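Local coordinates for foldase protein PrsA (PDB 5TVL), which probably assists the folding of secreted proteins outside the cell membrane, as a lipoprotein with peptidyl-prolyl cis-trans isomerase activity, at residues F40-D50 and R87-K98; T121-N129 and F147-D157. All coordinates share one frame; numbering follows the deposited sequence.

Contact 1: residues F40-D50 and R87-K98; sequences FEKQYGSELDD and RTSKLVELAVKK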
loop_
_atom_site.group_PDB
_atom_site.type_symbol
_atom_site.label_atom_id
_atom_site.label_comp_id
_atom_site.label_asym_id
_atom_site.label_seq_id
_atom_site.Cartn_x
_atom_site.Cartn_y
_atom_site.Cartn_z
ATOM N N PHE A 40 -11.596 -4.560 22.885
ATOM C CA PHE A 40 -10.384 -3.734 22.794
ATOM C C PHE A 40 -10.335 -2.615 23.834
ATOM O O PHE A 40 -9.246 -2.158 24.191
ATOM C CB PHE A 40 -10.172 -3.186 21.371
ATOM C CG PHE A 40 -9.468 -4.155 20.458
ATOM C CD1 PHE A 40 -10.159 -5.216 19.876
ATOM C CD2 PHE A 40 -8.104 -4.029 20.203
ATOM C CE1 PHE A 40 -9.507 -6.118 19.044
ATOM C CE2 PHE A 40 -7.448 -4.930 19.376
ATOM C CZ PHE A 40 -8.148 -5.974 18.796
ATOM N N GLU A 41 -11.498 -2.192 24.332
ATOM C CA GLU A 41 -11.561 -1.262 25.463
ATOM C C GLU A 41 -11.147 -1.947 26.769
ATOM O O GLU A 41 -10.383 -1.382 27.549
ATOM C CB GLU A 41 -12.968 -0.675 25.604
ATOM C CG GLU A 41 -13.069 0.507 26.560
ATOM C CD GLU A 41 -12.221 1.689 26.125
ATOM O OE1 GLU A 41 -12.218 2.015 24.915
ATOM O OE2 GLU A 41 -11.556 2.290 26.995
ATOM N N LYS A 42 -11.656 -3.157 27.000
ATOM C CA LYS A 42 -11.335 -3.933 28.206
ATOM C C LYS A 42 -9.832 -4.208 28.314
ATOM O O LYS A 42 -9.248 -4.055 29.384
ATOM C CB LYS A 42 -12.114 -5.260 28.220
ATOM C CG LYS A 42 -12.150 -5.980 29.563
ATOM C CD LYS A 42 -13.119 -5.320 30.535
ATOM C CE LYS A 42 -12.993 -5.884 31.946
ATOM N NZ LYS A 42 -13.486 -7.284 32.054
ATOM N N GLN A 43 -9.215 -4.594 27.198
ATOM C CA GLN A 43 -7.788 -4.938 27.172
ATOM C C GLN A 43 -6.877 -3.718 27.205
ATOM O O GLN A 43 -6.078 -3.570 28.126
ATOM C CB GLN A 43 -7.463 -5.786 25.937
ATOM C CG GLN A 43 -8.083 -7.173 25.968
ATOM C CD GLN A 43 -7.503 -8.071 27.050
ATOM O OE1 GLN A 43 -6.389 -7.849 27.535
ATOM N NE2 GLN A 43 -8.260 -9.094 27.437
ATOM N N TYR A 44 -7.014 -2.847 26.209
ATOM C CA TYR A 44 -6.048 -1.770 25.966
ATOM C C TYR A 44 -6.545 -0.352 26.291
ATOM O O TYR A 44 -5.799 0.609 26.106
ATOM C CB TYR A 44 -5.601 -1.822 24.503
ATOM C CG TYR A 44 -5.098 -3.180 24.057
ATOM C CD1 TYR A 44 -3.782 -3.569 24.291
ATOM C CD2 TYR A 44 -5.939 -4.077 23.392
ATOM C CE1 TYR A 44 -3.316 -4.812 23.883
ATOM C CE2 TYR A 44 -5.483 -5.322 22.980
ATOM C CZ TYR A 44 -4.169 -5.687 23.227
ATOM O OH TYR A 44 -3.695 -6.915 22.822
ATOM N N GLY A 45 -7.779 -0.218 26.779
ATOM C CA GLY A 45 -8.414 1.093 26.979
ATOM C C GLY A 45 -7.670 2.055 27.889
ATOM O O GLY A 45 -7.527 3.241 27.569
ATOM N N SER A 46 -7.198 1.533 29.022
ATOM C CA SER A 46 -6.414 2.304 30.007
ATOM C C SER A 46 -5.140 2.957 29.448
ATOM O O SER A 46 -4.741 4.029 29.918
ATOM C CB SER A 46 -6.036 1.407 31.190
ATOM O OG SER A 46 -5.514 0.166 30.745
ATOM N N GLU A 47 -4.517 2.319 28.458
ATOM C CA GLU A 47 -3.284 2.837 27.845
ATOM C C GLU A 47 -3.488 4.090 26.996
ATOM O O GLU A 47 -2.550 4.873 26.820
ATOM C CB GLU A 47 -2.615 1.768 26.977
ATOM C CG GLU A 47 -2.205 0.524 27.741
ATOM C CD GLU A 47 -1.377 -0.424 26.907
ATOM O OE1 GLU A 47 -1.803 -1.586 26.748
ATOM O OE2 GLU A 47 -0.306 -0.008 26.411
ATOM N N LEU A 48 -4.699 4.273 26.465
ATOM C CA LEU A 48 -4.969 5.339 25.502
ATOM C C LEU A 48 -5.492 6.598 26.182
ATOM O O LEU A 48 -6.482 6.552 26.918
ATOM C CB LEU A 48 -5.969 4.855 24.446
ATOM C CG LEU A 48 -6.284 5.794 23.277
ATOM C CD1 LEU A 48 -5.027 6.324 22.597
ATOM C CD2 LEU A 48 -7.164 5.065 22.276
ATOM N N ASP A 49 -4.818 7.714 25.912
ATOM C CA ASP A 49 -5.200 9.027 26.425
ATOM C C ASP A 49 -6.295 9.628 25.539
ATOM O O ASP A 49 -6.293 9.429 24.321
ATOM C CB ASP A 49 -3.965 9.941 26.443
ATOM C CG ASP A 49 -4.181 11.234 27.219
ATOM O OD1 ASP A 49 -5.052 11.283 28.116
ATOM O OD2 ASP A 49 -3.463 12.214 26.927
ATOM N N ASP A 50 -7.223 10.362 26.151
ATOM C CA ASP A 50 -8.312 11.023 25.408
ATOM C C ASP A 50 -7.877 12.242 24.582
ATOM O O ASP A 50 -8.620 12.669 23.701
ATOM C CB ASP A 50 -9.450 11.428 26.357
ATOM C CG ASP A 50 -10.241 10.236 26.855
ATOM O OD1 ASP A 50 -10.858 9.538 26.021
ATOM O OD2 ASP A 50 -10.247 10.000 28.080
ATOM N N ARG A 87 -11.338 6.065 18.680
ATOM C CA ARG A 87 -10.756 5.422 19.862
ATOM C C ARG A 87 -10.515 3.917 19.654
ATOM O O ARG A 87 -9.436 3.416 19.969
ATOM C CB ARG A 87 -11.656 5.657 21.082
ATOM C CG ARG A 87 -11.130 5.069 22.375
ATOM C CD ARG A 87 -11.876 5.600 23.582
ATOM N NE ARG A 87 -11.308 5.061 24.818
ATOM C CZ ARG A 87 -10.185 5.482 25.404
ATOM N NH1 ARG A 87 -9.463 6.484 24.896
ATOM N NH2 ARG A 87 -9.780 4.894 26.527
ATOM N N THR A 88 -11.512 3.216 19.112
ATOM C CA THR A 88 -11.396 1.779 18.822
ATOM C C THR A 88 -10.265 1.490 17.824
ATOM O O THR A 88 -9.459 0.582 18.039
ATOM C CB THR A 88 -12.722 1.214 18.266
ATOM O OG1 THR A 88 -13.801 1.552 19.150
ATOM C CG2 THR A 88 -12.650 -0.306 18.104
ATOM N N SER A 89 -10.218 2.273 16.744
ATOM C CA SER A 89 -9.149 2.195 15.739
ATOM C C SER A 89 -7.765 2.359 16.369
ATOM O O SER A 89 -6.841 1.598 16.064
ATOM C CB SER A 89 -9.352 3.259 14.652
ATOM O OG SER A 89 -8.156 3.487 13.922
ATOM N N LYS A 90 -7.633 3.358 17.237
ATOM C CA LYS A 90 -6.382 3.599 17.948
ATOM C C LYS A 90 -6.016 2.448 18.884
ATOM O O LYS A 90 -4.847 2.103 18.992
ATOM C CB LYS A 90 -6.426 4.927 18.710
ATOM C CG LYS A 90 -6.305 6.140 17.804
ATOM C CD LYS A 90 -6.131 7.417 18.604
ATOM C CE LYS A 90 -6.344 8.655 17.745
ATOM N NZ LYS A 90 -5.366 8.773 16.626
ATOM N N LEU A 91 -7.008 1.855 19.548
ATOM C CA LEU A 91 -6.775 0.682 20.407
ATOM C C LEU A 91 -6.394 -0.580 19.623
ATOM O O LEU A 91 -5.672 -1.429 20.141
ATOM C CB LEU A 91 -7.996 0.402 21.302
ATOM C CG LEU A 91 -8.316 1.461 22.367
ATOM C CD1 LEU A 91 -9.645 1.162 23.049
ATOM C CD2 LEU A 91 -7.198 1.579 23.390
ATOM N N VAL A 92 -6.884 -0.704 18.391
ATOM C CA VAL A 92 -6.519 -1.822 17.515
ATOM C C VAL A 92 -5.065 -1.678 17.042
ATOM O O VAL A 92 -4.256 -2.594 17.228
ATOM C CB VAL A 92 -7.498 -1.954 16.317
ATOM C CG1 VAL A 92 -6.982 -2.935 15.266
ATOM C CG2 VAL A 92 -8.876 -2.389 16.809
ATOM N N GLU A 93 -4.735 -0.535 16.441
ATOM C CA GLU A 93 -3.379 -0.311 15.928
ATOM C C GLU A 93 -2.327 -0.310 17.048
ATOM O O GLU A 93 -1.188 -0.712 16.825
ATOM C CB GLU A 93 -3.308 0.971 15.085
ATOM C CG GLU A 93 -3.357 2.277 15.868
ATOM C CD GLU A 93 -3.592 3.493 14.987
ATOM O OE1 GLU A 93 -4.491 3.449 14.117
ATOM O OE2 GLU A 93 -2.888 4.509 15.176
ATOM N N LEU A 94 -2.723 0.129 18.242
ATOM C CA LEU A 94 -1.902 -0.007 19.455
ATOM C C LEU A 94 -1.606 -1.479 19.759
ATOM O O LEU A 94 -0.454 -1.842 19.992
ATOM C CB LEU A 94 -2.601 0.671 20.643
ATOM C CG LEU A 94 -1.959 0.770 22.035
ATOM C CD1 LEU A 94 -2.565 1.949 22.794
ATOM C CD2 LEU A 94 -2.108 -0.511 22.852
ATOM N N ALA A 95 -2.641 -2.314 19.745
ATOM C CA ALA A 95 -2.489 -3.761 19.952
ATOM C C ALA A 95 -1.654 -4.445 18.858
ATOM O O ALA A 95 -0.872 -5.352 19.150
ATOM C CB ALA A 95 -3.853 -4.426 20.055
ATOM N N VAL A 96 -1.829 -4.010 17.610
ATOM C CA VAL A 96 -1.088 -4.561 16.460
ATOM C C VAL A 96 0.413 -4.217 16.525
ATOM O O VAL A 96 1.252 -5.023 16.104
ATOM C CB VAL A 96 -1.721 -4.104 15.111
ATOM C CG1 VAL A 96 -0.847 -4.460 13.913
ATOM C CG2 VAL A 96 -3.108 -4.721 14.937
ATOM N N LYS A 97 0.745 -3.041 17.055
ATOM C CA LYS A 97 2.148 -2.649 17.259
ATOM C C LYS A 97 2.856 -3.536 18.291
ATOM O O LYS A 97 4.025 -3.860 18.109
ATOM C CB LYS A 97 2.244 -1.175 17.673
ATOM C CG LYS A 97 3.644 -0.571 17.619
ATOM C CD LYS A 97 3.630 0.862 18.138
ATOM C CE LYS A 97 5.020 1.472 18.231
ATOM N NZ LYS A 97 5.522 1.961 16.921
ATOM N N LYS A 98 2.156 -3.925 19.360
ATOM C CA LYS A 98 2.733 -4.797 20.404
ATOM C C LYS A 98 3.088 -6.192 19.896
ATOM O O LYS A 98 4.176 -6.700 20.187
ATOM C CB LYS A 98 1.778 -4.960 21.593
ATOM C CG LYS A 98 1.635 -3.730 22.464
ATOM C CD LYS A 98 0.987 -4.088 23.789
ATOM C CE LYS A 98 0.745 -2.859 24.648
ATOM N NZ LYS A 98 0.104 -3.206 25.948
#
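Y44 packs against L91 where the end of helix 25-44 crosses helix 79-102, the axes of the segments 40-44 and 87-98 passing 9.8 Å apart at 51°. Y44 is a knob set in a hole formed by L91, L94, A95 and K98. With CG beside its backbone N (chi1 -53°), its ring lies over A95, whose CB makes a CH-pi contact 3.7 Å from the ring centroid, offset toward the rim; the phenol oxygen hydrogen-bonds E252. One turn earlier, F40 presents a ring face to V92 CG2, which sits 3.9 Å from the centroid and almost over its centre. L91 fills the crossing point, sending CD1 toward E41 and CD2 between the backbone of Y44 and L48 CB, 3.7 Å from the latter. L48 runs alongside R87 in the opposite direction, and its CD2 touches K90 CB at 3.6 Å.

Charged groups flank this apolar centre. R87 grips E41 side-on with two 3.2 Å bonds: NH2 meets the syn lone pair of E41 OE2, an oxygen lying in the guanidinium plane, and NE bonds OE1, which is tilted out of it. D50 OD1 adds a looser, purely electrostatic partner to R87 NH1 at 3.5 Å. K98 NZ meets E47 OE1 in a separate salt bridge. Apolar packing thus joins the helices, while the two-bond grip, with the planes 26° apart, restricts rotation of the R87 head group.

Contact 2: residues T121-N129 and F147-D157; sequences TAQIIRLNN and FAQLAKDNSTD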
loop_
_atom_site.group_PDB
_atom_site.type_symbol
_atom_site.label_atom_id
_atom_site.label_comp_id
_atom_site.label_asym_id
_atom_site.label_seq_id
_atom_site.Cartn_x
_atom_site.Cartn_y
_atom_site.Cartn_z
ATOM N N THR A 121 22.227 12.741 1.094
ATOM C CA THR A 121 21.766 14.072 0.719
ATOM C C THR A 121 21.839 14.183 -0.801
ATOM O O THR A 121 22.700 13.572 -1.442
ATOM C CB THR A 121 22.615 15.174 1.379
ATOM O OG1 THR A 121 22.737 14.906 2.781
ATOM C CG2 THR A 121 21.976 16.548 1.183
ATOM N N ALA A 122 20.919 14.951 -1.370
ATOM C CA ALA A 122 20.867 15.160 -2.814
ATOM C C ALA A 122 20.013 16.368 -3.136
ATOM O O ALA A 122 19.268 16.853 -2.283
ATOM C CB ALA A 122 20.310 13.926 -3.511
ATOM N N GLN A 123 20.133 16.842 -4.373
ATOM C CA GLN A 123 19.324 17.944 -4.879
ATOM C C GLN A 123 18.471 17.433 -6.033
ATOM O O GLN A 123 18.996 16.805 -6.952
ATOM C CB GLN A 123 20.220 19.092 -5.340
ATOM C CG GLN A 123 21.049 19.708 -4.222
ATOM C CD GLN A 123 22.131 20.637 -4.735
ATOM O OE1 GLN A 123 21.923 21.384 -5.691
ATOM N NE2 GLN A 123 23.294 20.602 -4.095
ATOM N N ILE A 124 17.164 17.694 -5.972
ATOM C CA ILE A 124 16.218 17.231 -6.995
ATOM C C ILE A 124 15.582 18.411 -7.725
ATOM O O ILE A 124 15.492 19.510 -7.179
ATOM C CB ILE A 124 15.119 16.297 -6.417
ATOM C CG1 ILE A 124 14.288 16.982 -5.321
ATOM C CG2 ILE A 124 15.744 15.020 -5.868
ATOM C CD1 ILE A 124 13.068 16.186 -4.903
ATOM N N ILE A 125 15.162 18.168 -8.967
ATOM C CA ILE A 125 14.438 19.153 -9.783
ATOM C C ILE A 125 13.237 18.458 -10.441
ATOM O O ILE A 125 13.400 17.745 -11.434
ATOM C CB ILE A 125 15.345 19.793 -10.871
ATOM C CG1 ILE A 125 16.632 20.349 -10.248
ATOM C CG2 ILE A 125 14.602 20.901 -11.618
ATOM C CD1 ILE A 125 17.609 20.940 -11.242
ATOM N N ARG A 126 12.043 18.661 -9.882
ATOM C CA ARG A 126 10.803 18.125 -10.461
ATOM C C ARG A 126 10.292 19.043 -11.581
ATOM O O ARG A 126 10.355 20.268 -11.461
ATOM C CB ARG A 126 9.730 17.954 -9.385
ATOM C CG ARG A 126 8.555 17.089 -9.817
ATOM C CD ARG A 126 7.587 16.846 -8.668
ATOM N NE ARG A 126 6.867 18.059 -8.281
ATOM C CZ ARG A 126 5.971 18.137 -7.295
ATOM N NH1 ARG A 126 5.658 17.066 -6.565
ATOM N NH2 ARG A 126 5.380 19.301 -7.034
ATOM N N LEU A 127 9.788 18.442 -12.658
ATOM C CA LEU A 127 9.336 19.167 -13.852
ATOM C C LEU A 127 8.031 18.578 -14.396
ATOM O O LEU A 127 7.775 17.378 -14.254
ATOM C CB LEU A 127 10.420 19.112 -14.928
ATOM C CG LEU A 127 11.648 20.004 -14.675
ATOM C CD1 LEU A 127 12.950 19.228 -14.832
ATOM C CD2 LEU A 127 11.629 21.239 -15.566
ATOM N N ASN A 128 7.217 19.430 -15.019
ATOM C CA ASN A 128 5.932 19.021 -15.597
ATOM C C ASN A 128 6.082 18.525 -17.030
ATOM O O ASN A 128 5.490 17.516 -17.394
ATOM C CB ASN A 128 4.921 20.173 -15.546
ATOM C CG ASN A 128 4.531 20.540 -14.125
ATOM O OD1 ASN A 128 5.340 20.433 -13.203
ATOM N ND2 ASN A 128 3.285 20.966 -13.938
ATOM N N ASN A 129 6.868 19.239 -17.834
ATOM C CA ASN A 129 7.081 18.904 -19.244
ATOM C C ASN A 129 8.293 17.981 -19.390
ATOM O O ASN A 129 9.269 18.119 -18.650
ATOM C CB ASN A 129 7.296 20.196 -20.047
ATOM C CG ASN A 129 7.066 20.019 -21.543
ATOM O OD1 ASN A 129 7.249 18.934 -22.100
ATOM N ND2 ASN A 129 6.670 21.101 -22.204
ATOM N N PHE A 147 23.700 23.547 -9.592
ATOM C CA PHE A 147 22.475 22.743 -9.526
ATOM C C PHE A 147 21.412 23.343 -8.600
ATOM O O PHE A 147 20.215 23.151 -8.827
ATOM C CB PHE A 147 22.798 21.302 -9.105
ATOM C CG PHE A 147 21.762 20.303 -9.526
ATOM C CD1 PHE A 147 21.852 19.668 -10.762
ATOM C CD2 PHE A 147 20.693 19.998 -8.693
ATOM C CE1 PHE A 147 20.895 18.746 -11.159
ATOM C CE2 PHE A 147 19.735 19.077 -9.083
ATOM C CZ PHE A 147 19.834 18.450 -10.318
ATOM N N ALA A 148 21.852 24.058 -7.564
ATOM C CA ALA A 148 20.943 24.796 -6.684
ATOM C C ALA A 148 20.186 25.899 -7.429
ATOM O O ALA A 148 19.001 26.111 -7.175
ATOM C CB ALA A 148 21.704 25.382 -5.506
ATOM N N GLN A 149 20.871 26.586 -8.343
ATOM C CA GLN A 149 20.257 27.642 -9.162
ATOM C C GLN A 149 19.262 27.067 -10.169
ATOM O O GLN A 149 18.162 27.599 -10.336
ATOM C CB GLN A 149 21.333 28.446 -9.904
ATOM C CG GLN A 149 20.862 29.773 -10.494
ATOM C CD GLN A 149 20.633 30.862 -9.456
ATOM O OE1 GLN A 149 20.791 30.647 -8.251
ATOM N NE2 GLN A 149 20.257 32.049 -9.924
ATOM N N LEU A 150 19.661 25.988 -10.841
ATOM C CA LEU A 150 18.784 25.297 -11.794
ATOM C C LEU A 150 17.538 24.710 -11.120
ATOM O O LEU A 150 16.486 24.607 -11.753
ATOM C CB LEU A 150 19.554 24.205 -12.547
ATOM C CG LEU A 150 20.668 24.698 -13.481
ATOM C CD1 LEU A 150 21.562 23.543 -13.904
ATOM C CD2 LEU A 150 20.099 25.409 -14.702
ATOM N N ALA A 151 17.664 24.332 -9.847
ATOM C CA ALA A 151 16.511 23.957 -9.024
ATOM C C ALA A 151 15.652 25.181 -8.699
ATOM O O ALA A 151 14.448 25.174 -8.945
ATOM C CB ALA A 151 16.966 23.272 -7.743
ATOM N N LYS A 152 16.284 26.228 -8.164
ATOM C CA LYS A 152 15.583 27.465 -7.766
ATOM C C LYS A 152 14.757 28.116 -8.885
ATOM O O LYS A 152 13.670 28.638 -8.630
ATOM C CB LYS A 152 16.571 28.493 -7.188
ATOM C CG LYS A 152 16.980 28.222 -5.747
ATOM C CD LYS A 152 18.165 29.081 -5.334
ATOM C CE LYS A 152 18.614 28.772 -3.914
ATOM N NZ LYS A 152 19.818 29.559 -3.525
ATOM N N ASP A 153 15.271 28.080 -10.113
ATOM C CA ASP A 153 14.580 28.667 -11.266
ATOM C C ASP A 153 13.484 27.758 -11.835
ATOM O O ASP A 153 12.381 28.228 -12.125
ATOM C CB ASP A 153 15.584 29.011 -12.379
ATOM C CG ASP A 153 16.640 30.022 -11.937
ATOM O OD1 ASP A 153 16.343 30.892 -11.090
ATOM O OD2 ASP A 153 17.776 29.947 -12.449
ATOM N N ASN A 154 13.786 26.466 -11.977
ATOM C CA ASN A 154 12.966 25.537 -12.775
ATOM C C ASN A 154 12.119 24.513 -12.002
ATOM O O ASN A 154 11.143 23.999 -12.552
ATOM C CB ASN A 154 13.871 24.780 -13.755
ATOM C CG ASN A 154 14.778 25.707 -14.550
ATOM O OD1 ASN A 154 14.365 26.794 -14.959
ATOM N ND2 ASN A 154 16.019 25.285 -14.771
ATOM N N SER A 155 12.477 24.212 -10.751
ATOM C CA SER A 155 11.841 23.110 -10.008
ATOM C C SER A 155 10.390 23.408 -9.602
ATOM O O SER A 155 10.118 24.418 -8.950
ATOM C CB SER A 155 12.659 22.750 -8.763
ATOM O OG SER A 155 12.218 21.535 -8.185
ATOM N N THR A 156 9.478 22.513 -9.994
ATOM C CA THR A 156 8.061 22.583 -9.614
ATOM C C THR A 156 7.836 22.262 -8.134
ATOM O O THR A 156 6.898 22.785 -7.525
ATOM C CB THR A 156 7.200 21.605 -10.447
ATOM O OG1 THR A 156 7.494 21.760 -11.841
ATOM C CG2 THR A 156 5.701 21.845 -10.212
ATOM N N ASP A 157 8.672 21.390 -7.570
ATOM C CA ASP A 157 8.579 21.038 -6.151
ATOM C C ASP A 157 8.950 22.271 -5.321
ATOM O O ASP A 157 10.130 22.577 -5.136
ATOM C CB ASP A 157 9.483 19.835 -5.820
ATOM C CG ASP A 157 9.173 19.202 -4.457
ATOM O OD1 ASP A 157 8.492 19.824 -3.611
ATOM O OD2 ASP A 157 9.618 18.056 -4.231
#
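Apolar contacts between F147 and I125 join strand 120-127 to the start of helix 147-154. I125 CD1 lies over one face of the F147 ring, toward its rim, in a CH-pi contact 3.8 Å from the centroid, and I125 CG1 also reaches A151 CB at 3.9 Å. With its CG anti to the backbone N (chi1 -157°), F147 brings its ring to the strand, where CD2 rests 3.5 Å from Q123 CB. The Q123 amide and the F147 ring are steeply inclined to each other.

Hydrogen bonds tie the strand to the residues after the helix. T156 N donates to R126 O at 2.8 Å in a nearly straight bond (173°), and R126 N makes a weak one to S155 OG. Beyond them, T156 OG1 donates to N128 OD1 at 2.9 Å, arriving above the amide plane.

Among the charged side chains, the R126 guanidinium turns one face to D157 CB, 3.9 Å from its plane, and its NH2 hydrogen-bonds Y204 OH of a third subunit. D157 points its carboxylate to K159 N as the N-cap of helix 158-161.

Strand 120-127, an inner strand of the antiparallel sheet between strands 166-169 and 207-216, is thus covered by a helix running 30° from it, an alpha/beta packing consistent with the parvulin-type fold of the PpiC rotamase domain.

Overall arrangement
Contact 1 and contact 2 belong to separate parts of an elongated chain. Their centres are about 43 Å apart and their nearest atoms about 25 Å, on opposite sides of the chain's centre. They follow one another in sequence, contact 1 closing before contact 2 opens. Contact 1 joins two helices in an all-helical region, where helices 227-239 and 242-255 from late in the chain also pack, whereas contact 2 lies wholly within the PpiC range, between the sheet and a helix. Isomerase activity is expected of the region holding contact 2. A neighbouring copy, the third subunit, reaches R126 and D157 of contact 2.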